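Local coordinates for alpha-galactosidase 1 (PDB 3LRK), which hydrolyses terminal, non-reducing alpha-D-galactose residues from alpha-D-galactosides such as galactose oligosaccharides, galactomannans and galactolipids, at residues Leu61-Tyr66 against Leu420-Glu425; Asp54-Leu59 against Asn106-Gly111. The protein carries 1 engineered substitution. All coordinates share one frame; numbering follows the deposited sequence.

Overall arrangement
Contacts 1 and 2 lie side by side, their centres about 11 Å apart. Their first segments follow one another, 54-59 at the end of helix 46-58 and 61-66 in the loop that leads to strand 68-70. Lys-62 of contact 1 ties them together: its NZ lies 2.8 Å from Asn-106 O and 3.1 Å from Ser-57 OG, both probable hydrogen bonds. Leu-420 CD1 also packs 3.3 Å from Leu-59 O. Both contacts sit near the N-terminal ends of barrel strands 68-70 and 109-115, whereas the nucleophile Asp-149 closes strand 145-149 at its C-terminal end. The glycan on Asn-422 stands in contact 1, and its pocket also includes Ser-107 of contact 2.

Contact 1 of 2, residues Leu61-Tyr66 against Leu420-Glu425; sequences LKDMGY and LYNATE. With NAG (2-acetamido-2-deoxy-beta-D-glucopyranose), chain C; NAG (2-acetamido-2-deoxy-beta-D-glucopyranose), chain B.
Backbone bonding centres on Asp-63 O, which receives two consecutive amides of the 420-425 loop. Thr-424 N reaches it in the carbonyl plane, on a lone pair, at 3.2 Å, while Ala-423 N makes a shorter but bent and weak bond. The 61-66 loop is itself folded into a tight turn, Leu-61 O accepting from both Met-64 N and Tyr-66 N.

Side-chain polar contacts come from the same aspartate, whose CG stands anti to its carbonyl carbon. Asp-63 OD1 takes the hydroxyl OG1 of Thr-424, the sequon threonine, on its anti lone pair at 2.6 Å. Asp-63 OD2 accepts the acetamido N2 of the first GlcNAc at 2.8 Å, in a nearly straight bond. That sugar is the root of the N-linked glycan, ND2 of the sequon asparagine Asn-422 being bonded to its C1 at 1.5 Å. The other branch of the Asn-422 amide forms an Asx motif: OD1 accepts Glu-425 N at 3.1 Å, the donor lying well above the amide plane.

In the fold, 61-66 is the alpha-to-beta loop that leads into strand 68-70 of the TIM barrel, and 420-425 belongs to the long excursion between neighbouring strands 391-395 and 442-447 of the C-terminal antiparallel sheet, so the two domains are joined here.

Apolar contact fills the other end. Met-64 CB points away from 420-425, but chi1 (-62°) and chi2 (-157°) carry the chain back. The Met-64 and Leu-420 side chains cross at about a right angle, Met-64 SD 3.5 Å from Leu-420 CD1. Leu-61 CD2 meets the same Leu-420 CD1 methyl at 4.1 Å. The bend at chi3 (71°) directs Met-64 CE, which comes 4.3 Å from Tyr-421 CB, and Ala-310 and Ile-313 of helix 310-316 pack against the methionine as well.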
ATOM      1  N   LEU A  61      17.146   9.164  41.064  1.00 24.53           N
ATOM      2  CA  LEU A  61      16.530   9.134  39.735  1.00 24.18           C
ATOM      3  C   LEU A  61      15.064   9.556  39.775  1.00 24.11           C
ATOM      4  O   LEU A  61      14.583  10.229  38.857  1.00 23.64           O
ATOM      5  CB  LEU A  61      16.704   7.759  39.085  1.00 23.86           C
ATOM      6  CG  LEU A  61      18.131   7.444  38.611  1.00 24.00           C
ATOM      7  CD1 LEU A  61      18.209   6.046  38.031  1.00 23.80           C
ATOM      8  CD2 LEU A  61      18.630   8.481  37.594  1.00 25.10           C
ATOM      9  N   LYS A  62      14.371   9.186  40.854  1.00 24.42           N
ATOM     10  CA  LYS A  62      12.994   9.641  41.088  1.00 24.57           C
ATOM     11  C   LYS A  62      12.901  11.169  41.042  1.00 25.05           C
ATOM     12  O   LYS A  62      12.053  11.729  40.341  1.00 24.67           O
ATOM     13  CB  LYS A  62      12.462   9.118  42.425  1.00 24.21           C
ATOM     14  CG  LYS A  62      11.028   9.573  42.762  1.00 24.68           C
ATOM     15  CD  LYS A  62      10.648   9.225  44.211  1.00 23.93           C
ATOM     16  CE  LYS A  62      11.189  10.259  45.204  1.00 24.10           C
ATOM     17  NZ  LYS A  62      11.021   9.820  46.618  1.00 26.10           N
ATOM     18  N   ASP A  63      13.787  11.841  41.776  1.00 25.24           N
ATOM     19  CA  ASP A  63      13.737  13.301  41.841  1.00 25.38           C
ATOM     20  C   ASP A  63      14.302  14.001  40.601  1.00 25.62           C
ATOM     21  O   ASP A  63      14.275  15.238  40.516  1.00 26.20           O
ATOM     22  CB  ASP A  63      14.375  13.814  43.137  1.00 25.76           C
ATOM     23  CG  ASP A  63      13.549  13.472  44.362  1.00 25.69           C
ATOM     24  OD1 ASP A  63      12.384  13.909  44.435  1.00 26.25           O
ATOM     25  OD2 ASP A  63      14.060  12.772  45.261  1.00 27.48           O
ATOM     26  N   MET A  64      14.792  13.218  39.637  1.00 25.42           N
ATOM     27  CA  MET A  64      15.130  13.749  38.309  1.00 25.44           C
ATOM     28  C   MET A  64      13.910  13.732  37.384  1.00 25.50           C
ATOM     29  O   MET A  64      13.914  14.352  36.319  1.00 25.40           O
ATOM     30  CB  MET A  64      16.290  12.984  37.664  1.00 25.29           C
ATOM     31  CG  MET A  64      17.605  13.048  38.435  1.00 24.82           C
ATOM     32  SD  MET A  64      19.064  12.745  37.418  1.00 25.09           S
ATOM     33  CE  MET A  64      19.109  14.261  36.455  1.00 22.99           C
ATOM     34  N   GLY A  65      12.871  13.017  37.803  1.00 25.32           N
ATOM     35  CA  GLY A  65      11.614  13.000  37.076  1.00 24.88           C
ATOM     36  C   GLY A  65      11.140  11.603  36.739  1.00 24.33           C
ATOM     37  O   GLY A  65      10.011  11.442  36.285  1.00 24.40           O
ATOM     38  N   TYR A  66      11.989  10.599  36.967  1.00 24.00           N
ATOM     39  CA  TYR A  66      11.629   9.189  36.708  1.00 23.67           C
ATOM     40  C   TYR A  66      10.653   8.676  37.770  1.00 23.73           C
ATOM     41  O   TYR A  66      11.031   7.945  38.699  1.00 23.36           O
ATOM     42  CB  TYR A  66      12.865   8.290  36.660  1.00 23.56           C
ATOM     43  CG  TYR A  66      13.862   8.576  35.550  1.00 23.30           C
ATOM     44  CD1 TYR A  66      13.688   8.054  34.258  1.00 22.85           C
ATOM     45  CD2 TYR A  66      15.004   9.341  35.797  1.00 23.31           C
ATOM     46  CE1 TYR A  66      14.639   8.302  33.236  1.00 22.42           C
ATOM     47  CE2 TYR A  66      15.947   9.596  34.786  1.00 22.22           C
ATOM     48  CZ  TYR A  66      15.760   9.076  33.517  1.00 22.63           C
ATOM     49  OH  TYR A  66      16.709   9.325  32.544  1.00 22.96           O
ATOM     50  N   LEU A 420      23.429  14.460  41.731  1.00 37.11           N
ATOM     51  CA  LEU A 420      22.390  14.556  40.697  1.00 36.10           C
ATOM     52  C   LEU A 420      21.529  15.796  40.901  1.00 35.22           C
ATOM     53  O   LEU A 420      21.262  16.198  42.036  1.00 34.70           O
ATOM     54  CB  LEU A 420      21.496  13.311  40.654  1.00 35.83           C
ATOM     55  CG  LEU A 420      22.029  11.878  40.516  1.00 36.42           C
ATOM     56  CD1 LEU A 420      20.972  11.010  39.829  1.00 36.34           C
ATOM     57  CD2 LEU A 420      23.353  11.762  39.784  1.00 36.22           C
ATOM     58  N   TYR A 421      21.106  16.402  39.791  1.00 34.21           N
ATOM     59  CA  TYR A 421      20.147  17.499  39.810  1.00 33.61           C
ATOM     60  C   TYR A 421      18.813  17.042  40.403  1.00 33.39           C
ATOM     61  O   TYR A 421      18.336  15.948  40.088  1.00 33.28           O
ATOM     62  CB  TYR A 421      19.937  18.022  38.390  1.00 33.31           C
ATOM     63  CG  TYR A 421      19.073  19.252  38.290  1.00 32.81           C
ATOM     64  CD1 TYR A 421      19.619  20.526  38.453  1.00 32.42           C
ATOM     65  CD2 TYR A 421      17.710  19.145  38.010  1.00 32.23           C
ATOM     66  CE1 TYR A 421      18.825  21.662  38.351  1.00 31.67           C
ATOM     67  CE2 TYR A 421      16.911  20.268  37.906  1.00 32.03           C
ATOM     68  CZ  TYR A 421      17.476  21.524  38.076  1.00 32.05           C
ATOM     69  OH  TYR A 421      16.684  22.633  37.978  1.00 32.54           O
ATOM     70  N   ASN A 422      18.232  17.879  41.261  1.00 33.11           N
ATOM     71  CA  ASN A 422      16.947  17.594  41.909  1.00 33.05           C
ATOM     72  C   ASN A 422      15.844  18.436  41.262  1.00 32.72           C
ATOM     73  O   ASN A 422      15.665  19.613  41.587  1.00 32.45           O
ATOM     74  CB  ASN A 422      17.038  17.818  43.434  1.00 33.11           C
ATOM     75  CG  ASN A 422      15.841  17.241  44.207  1.00 34.08           C
ATOM     76  OD1 ASN A 422      14.748  17.087  43.663  1.00 33.26           O
ATOM     77  ND2 ASN A 422      16.062  16.927  45.496  1.00 36.14           N
ATOM     78  N   ALA A 423      15.121  17.821  40.325  1.00 32.64           N
ATOM     79  CA  ALA A 423      14.052  18.494  39.586  1.00 32.56           C
ATOM     80  C   ALA A 423      12.800  18.705  40.441  1.00 32.64           C
ATOM     81  O   ALA A 423      11.998  19.604  40.169  1.00 32.24           O
ATOM     82  CB  ALA A 423      13.705  17.717  38.309  1.00 32.49           C
ATOM     83  N   THR A 424      12.629  17.873  41.467  1.00 32.92           N
ATOM     84  CA  THR A 424      11.519  18.040  42.410  1.00 33.72           C
ATOM     85  C   THR A 424      11.703  19.338  43.198  1.00 34.53           C
ATOM     86  O   THR A 424      10.741  20.059  43.462  1.00 34.89           O
ATOM     87  CB  THR A 424      11.414  16.852  43.396  1.00 33.51           C
ATOM     88  OG1 THR A 424      11.385  15.616  42.672  1.00 32.22           O
ATOM     89  CG2 THR A 424      10.154  16.953  44.245  1.00 33.05           C
ATOM     90  N   GLU A 425      12.951  19.629  43.553  1.00 35.65           N
ATOM     91  CA  GLU A 425      13.301  20.820  44.323  1.00 36.66           C
ATOM     92  C   GLU A 425      13.213  22.061  43.436  1.00 36.66           C
ATOM     93  O   GLU A 425      12.687  23.101  43.848  1.00 36.72           O
ATOM     94  CB  GLU A 425      14.709  20.654  44.904  1.00 37.08           C
ATOM     95  CG  GLU A 425      15.122  21.710  45.922  1.00 40.52           C
ATOM     96  CD  GLU A 425      16.491  21.433  46.534  1.00 44.71           C
ATOM     97  OE1 GLU A 425      17.264  20.629  45.964  1.00 46.13           O
ATOM     98  OE2 GLU A 425      16.797  22.029  47.591  1.00 47.25           O
TER
HETATM   99  C1  NAG C   1      14.916  16.416  46.225  1.00 38.97           C
HETATM  100  C2  NAG C   1      15.317  15.370  47.272  1.00 40.93           C
HETATM  101  C3  NAG C   1      14.136  14.847  48.096  1.00 42.43           C
HETATM  102  C4  NAG C   1      13.087  15.893  48.493  1.00 43.82           C
HETATM  103  C5  NAG C   1      13.021  17.103  47.544  1.00 42.48           C
HETATM  104  C6  NAG C   1      12.559  18.333  48.317  1.00 43.63           C
HETATM  105  C7  NAG C   1      17.292  14.079  46.685  1.00 39.54           C
HETATM  106  C8  NAG C   1      17.799  12.718  46.316  1.00 39.55           C
HETATM  107  N2  NAG C   1      15.974  14.243  46.644  1.00 39.51           N
HETATM  108  O3  NAG C   1      14.632  14.229  49.268  1.00 44.01           O
HETATM  109  O4  NAG C   1      11.818  15.251  48.486  1.00 46.30           O
HETATM  110  O5  NAG C   1      14.253  17.444  46.922  1.00 40.09           O
HETATM  111  O6  NAG C   1      11.971  19.244  47.421  1.00 45.39           O
HETATM  112  O7  NAG C   1      18.072  14.975  47.001  1.00 40.01           O
HETATM  113  C1  NAG B   2      11.181  15.168  49.786  1.00 48.65           C
HETATM  114  C2  NAG B   2       9.666  15.022  49.564  1.00 49.35           C
HETATM  115  C3  NAG B   2       8.908  14.684  50.853  1.00 49.72           C
HETATM  116  C4  NAG B   2       9.580  13.514  51.571  1.00 50.16           C
HETATM  117  C5  NAG B   2      11.054  13.860  51.824  1.00 50.04           C
HETATM  118  C6  NAG B   2      11.794  12.754  52.582  1.00 50.50           C
HETATM  119  C7  NAG B   2       8.466  16.209  47.773  1.00 50.28           C
HETATM  120  C8  NAG B   2       7.873  17.518  47.336  1.00 49.71           C
HETATM  121  N2  NAG B   2       9.116  16.220  48.945  1.00 49.44           N
HETATM  122  O3  NAG B   2       7.565  14.356  50.564  1.00 49.46           O
HETATM  123  O4  NAG B   2       8.888  13.185  52.762  1.00 49.96           O
HETATM  124  O5  NAG B   2      11.701  14.107  50.582  1.00 49.61           O
HETATM  125  O6  NAG B   2      11.790  11.544  51.848  1.00 50.81           O
HETATM  126  O7  NAG B   2       8.333  15.208  47.057  1.00 49.74           O

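Contact 2 of 2, residues Asp54-Leu59 against Asn106-Gly111; sequences DRISDL and NSFLFG
The rim of the Phe-108 ring, not its face, is pressed against the last turns of helix 46-58. Its tip, CZ, lies 3.7 Å from Ser-57 N, which sits in the ring plane, and the two neighbouring edge carbons are divided between helix side chains: CE1 meets Ser-57 CB at 3.9 Å and CE2 meets Ile-56 CG2 at 4.0 Å. The Ile-56 and Phe-108 side chains cross obliquely, CG2 staying at the ring edge.

Next to the ring, Asn-106 points its amide at the same helix, with CG anti to its own N (chi1 -159°). ND2 comes within 3.6 Å of Ser-57 CB. A water bridges it to Asp-54, accepting from Asn-106 ND2 at 2.6 Å and donating to Asp-54 OD1 at 2.8 Å, with the amide and carboxylate planes turned 70° apart. A second water links ND2 to Asp-58 OD1 through two weak bonds.

A second shell sets these groups in place. Lys-62 stands between the segments, its ammonium bonded to Ser-57 OG and Asn-106 O and engaged with the Phe-108 ring as a cation-pi pair. Ser-107, at positive phi (63°), is the C-prime residue of the Schellman motif that ends helix 96-105, and Phe-108 N turns back to Leu-103 O; the chain then enters strand 109-115. Ile-69 touches both Ile-56 and Phe-108. The contact joins the C-terminal part of helix 46-58 to the turn after helix 96-105, next to barrel strand 68-70.

The chemistry is therefore split: the ring edge packs against Ile-56 and Ser-57 on the more buried side, while the more exposed side is joined through water, where chiefly the bridge to Asp-54, with Asp-58 a weak second, probably helps keep the Asn-106 N-H groups turned toward the helix.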
ATOM      1  N   ASP A  54      12.350   1.718  45.626  1.00 27.46           N
ATOM      2  CA  ASP A  54      13.271   2.180  46.679  1.00 27.54           C
ATOM      3  C   ASP A  54      14.622   2.553  46.080  1.00 27.53           C
ATOM      4  O   ASP A  54      15.185   3.596  46.413  1.00 27.98           O
ATOM      5  CB  ASP A  54      13.470   1.104  47.758  1.00 27.56           C
ATOM      6  CG  ASP A  54      12.292   0.995  48.727  1.00 28.17           C
ATOM      7  OD1 ASP A  54      11.340   1.803  48.663  1.00 29.14           O
ATOM      8  OD2 ASP A  54      12.330   0.091  49.577  1.00 30.96           O
ATOM      9  N   ARG A  55      15.127   1.691  45.198  1.00 27.60           N
ATOM     10  CA  ARG A  55      16.406   1.898  44.508  1.00 27.87           C
ATOM     11  C   ARG A  55      16.371   3.129  43.601  1.00 27.96           C
ATOM     12  O   ARG A  55      17.309   3.913  43.603  1.00 27.92           O
ATOM     13  CB  ARG A  55      16.794   0.642  43.717  1.00 28.12           C
ATOM     14  CG  ARG A  55      18.055   0.738  42.850  1.00 28.80           C
ATOM     15  CD  ARG A  55      19.340   0.785  43.671  1.00 31.34           C
ATOM     16  NE  ARG A  55      20.498   0.319  42.904  1.00 33.10           N
ATOM     17  CZ  ARG A  55      21.764   0.373  43.324  1.00 34.30           C
ATOM     18  NH1 ARG A  55      22.072   0.897  44.508  1.00 33.84           N
ATOM     19  NH2 ARG A  55      22.731  -0.094  42.546  1.00 34.54           N
ATOM     20  N   ILE A  56      15.283   3.308  42.846  1.00 27.82           N
ATOM     21  CA  ILE A  56      15.144   4.476  41.957  1.00 27.65           C
ATOM     22  C   ILE A  56      15.078   5.775  42.761  1.00 27.42           C
ATOM     23  O   ILE A  56      15.653   6.791  42.367  1.00 27.53           O
ATOM     24  CB  ILE A  56      13.930   4.323  40.987  1.00 27.32           C
ATOM     25  CG1 ILE A  56      14.220   3.195  39.984  1.00 27.83           C
ATOM     26  CG2 ILE A  56      13.624   5.638  40.253  1.00 27.79           C
ATOM     27  CD1 ILE A  56      13.080   2.874  39.046  1.00 29.44           C
ATOM     28  N   SER A  57      14.374   5.730  43.887  1.00 27.50           N
ATOM     29  CA  SER A  57      14.375   6.836  44.839  1.00 27.71           C
ATOM     30  C   SER A  57      15.795   7.123  45.368  1.00 27.76           C
ATOM     31  O   SER A  57      16.279   8.261  45.275  1.00 27.68           O
ATOM     32  CB  SER A  57      13.411   6.549  45.998  1.00 27.25           C
ATOM     33  OG  SER A  57      13.232   7.703  46.799  1.00 26.77           O
ATOM     34  N   ASP A  58      16.454   6.091  45.900  1.00 28.00           N
ATOM     35  CA  ASP A  58      17.764   6.260  46.563  1.00 28.24           C
ATOM     36  C   ASP A  58      18.868   6.712  45.605  1.00 28.30           C
ATOM     37  O   ASP A  58      19.756   7.477  45.999  1.00 28.41           O
ATOM     38  CB  ASP A  58      18.184   4.992  47.320  1.00 28.10           C
ATOM     39  CG  ASP A  58      17.290   4.686  48.508  1.00 28.94           C
ATOM     40  OD1 ASP A  58      16.594   5.602  49.012  1.00 29.37           O
ATOM     41  OD2 ASP A  58      17.285   3.515  48.951  1.00 30.05           O
ATOM     42  N   LEU A  59      18.798   6.269  44.347  1.00 27.84           N
ATOM     43  CA  LEU A  59      19.741   6.730  43.312  1.00 27.35           C
ATOM     44  C   LEU A  59      19.494   8.173  42.863  1.00 26.61           C
ATOM     45  O   LEU A  59      20.256   8.715  42.062  1.00 26.96           O
ATOM     46  CB  LEU A  59      19.759   5.781  42.098  1.00 27.32           C
ATOM     47  CG  LEU A  59      20.217   4.332  42.325  1.00 28.25           C
ATOM     48  CD1 LEU A  59      20.062   3.512  41.040  1.00 27.68           C
ATOM     49  CD2 LEU A  59      21.658   4.240  42.869  1.00 27.83           C
ATOM     50  N   ASN A 106       5.970   7.270  48.776  1.00 26.48           N
ATOM     51  CA  ASN A 106       7.341   7.668  48.440  1.00 26.73           C
ATOM     52  C   ASN A 106       7.390   8.597  47.218  1.00 26.02           C
ATOM     53  O   ASN A 106       8.418   8.704  46.547  1.00 26.52           O
ATOM     54  CB  ASN A 106       8.240   6.438  48.251  1.00 26.88           C
ATOM     55  CG  ASN A 106       9.732   6.753  48.408  1.00 28.93           C
ATOM     56  OD1 ASN A 106      10.126   7.835  48.862  1.00 29.65           O
ATOM     57  ND2 ASN A 106      10.567   5.795  48.027  1.00 30.07           N
ATOM     58  N   SER A 107       6.276   9.278  46.960  1.00 25.72           N
ATOM     59  CA  SER A 107       6.156  10.289  45.895  1.00 25.36           C
ATOM     60  C   SER A 107       6.357   9.710  44.493  1.00 24.60           C
ATOM     61  O   SER A 107       6.840  10.397  43.585  1.00 24.51           O
ATOM     62  CB  SER A 107       7.102  11.477  46.137  1.00 26.05           C
ATOM     63  OG  SER A 107       6.793  12.118  47.363  1.00 27.65           O
ATOM     64  N   PHE A 108       6.002   8.437  44.333  1.00 23.75           N
ATOM     65  CA  PHE A 108       5.969   7.799  43.021  1.00 23.06           C
ATOM     66  C   PHE A 108       4.546   7.798  42.465  1.00 22.50           C
ATOM     67  O   PHE A 108       3.575   7.967  43.208  1.00 22.32           O
ATOM     68  CB  PHE A 108       6.462   6.349  43.103  1.00 23.29           C
ATOM     69  CG  PHE A 108       7.963   6.200  43.100  1.00 23.70           C
ATOM     70  CD1 PHE A 108       8.631   5.767  44.248  1.00 25.05           C
ATOM     71  CD2 PHE A 108       8.702   6.477  41.959  1.00 24.75           C
ATOM     72  CE1 PHE A 108      10.016   5.620  44.262  1.00 23.73           C
ATOM     73  CE2 PHE A 108      10.088   6.332  41.952  1.00 25.62           C
ATOM     74  CZ  PHE A 108      10.750   5.897  43.114  1.00 25.19           C
ATOM     75  N   LEU A 109       4.437   7.583  41.156  1.00 21.32           N
ATOM     76  CA  LEU A 109       3.163   7.310  40.519  1.00 20.42           C
ATOM     77  C   LEU A 109       3.159   5.851  40.026  1.00 20.10           C
ATOM     78  O   LEU A 109       4.214   5.307  39.702  1.00 19.99           O
ATOM     79  CB  LEU A 109       2.910   8.304  39.375  1.00 19.85           C
ATOM     80  CG  LEU A 109       2.688   9.758  39.836  1.00 19.90           C
ATOM     81  CD1 LEU A 109       2.484  10.702  38.623  1.00 20.26           C
ATOM     82  CD2 LEU A 109       1.486   9.847  40.816  1.00 19.89           C
ATOM     83  N   PHE A 110       1.979   5.236  39.987  1.00 19.88           N
ATOM     84  CA  PHE A 110       1.845   3.796  39.725  1.00 19.73           C
ATOM     85  C   PHE A 110       1.223   3.552  38.345  1.00 19.62           C
ATOM     86  O   PHE A 110       0.139   4.058  38.049  1.00 19.42           O
ATOM     87  CB  PHE A 110       0.993   3.157  40.831  1.00 20.04           C
ATOM     88  CG  PHE A 110       0.810   1.651  40.705  1.00 20.46           C
ATOM     89  CD1 PHE A 110       1.830   0.833  40.213  1.00 20.90           C
ATOM     90  CD2 PHE A 110      -0.374   1.058  41.124  1.00 19.39           C
ATOM     91  CE1 PHE A 110       1.664  -0.551  40.115  1.00 20.11           C
ATOM     92  CE2 PHE A 110      -0.551  -0.336  41.034  1.00 22.29           C
ATOM     93  CZ  PHE A 110       0.478  -1.131  40.530  1.00 21.02           C
ATOM     94  N   GLY A 111       1.935   2.797  37.514  1.00 19.29           N
ATOM     95  CA  GLY A 111       1.439   2.389  36.203  1.00 19.48           C
ATOM     96  C   GLY A 111       1.101   0.907  36.169  1.00 19.32           C
ATOM     97  O   GLY A 111       1.758   0.086  36.824  1.00 19.39           O
TER
HETATM   98  O   HOH W   1       9.854   3.528  46.962  1.00 33.60           O
HETATM   99  O   HOH W   2      13.202   4.903  49.354  1.00 39.34           O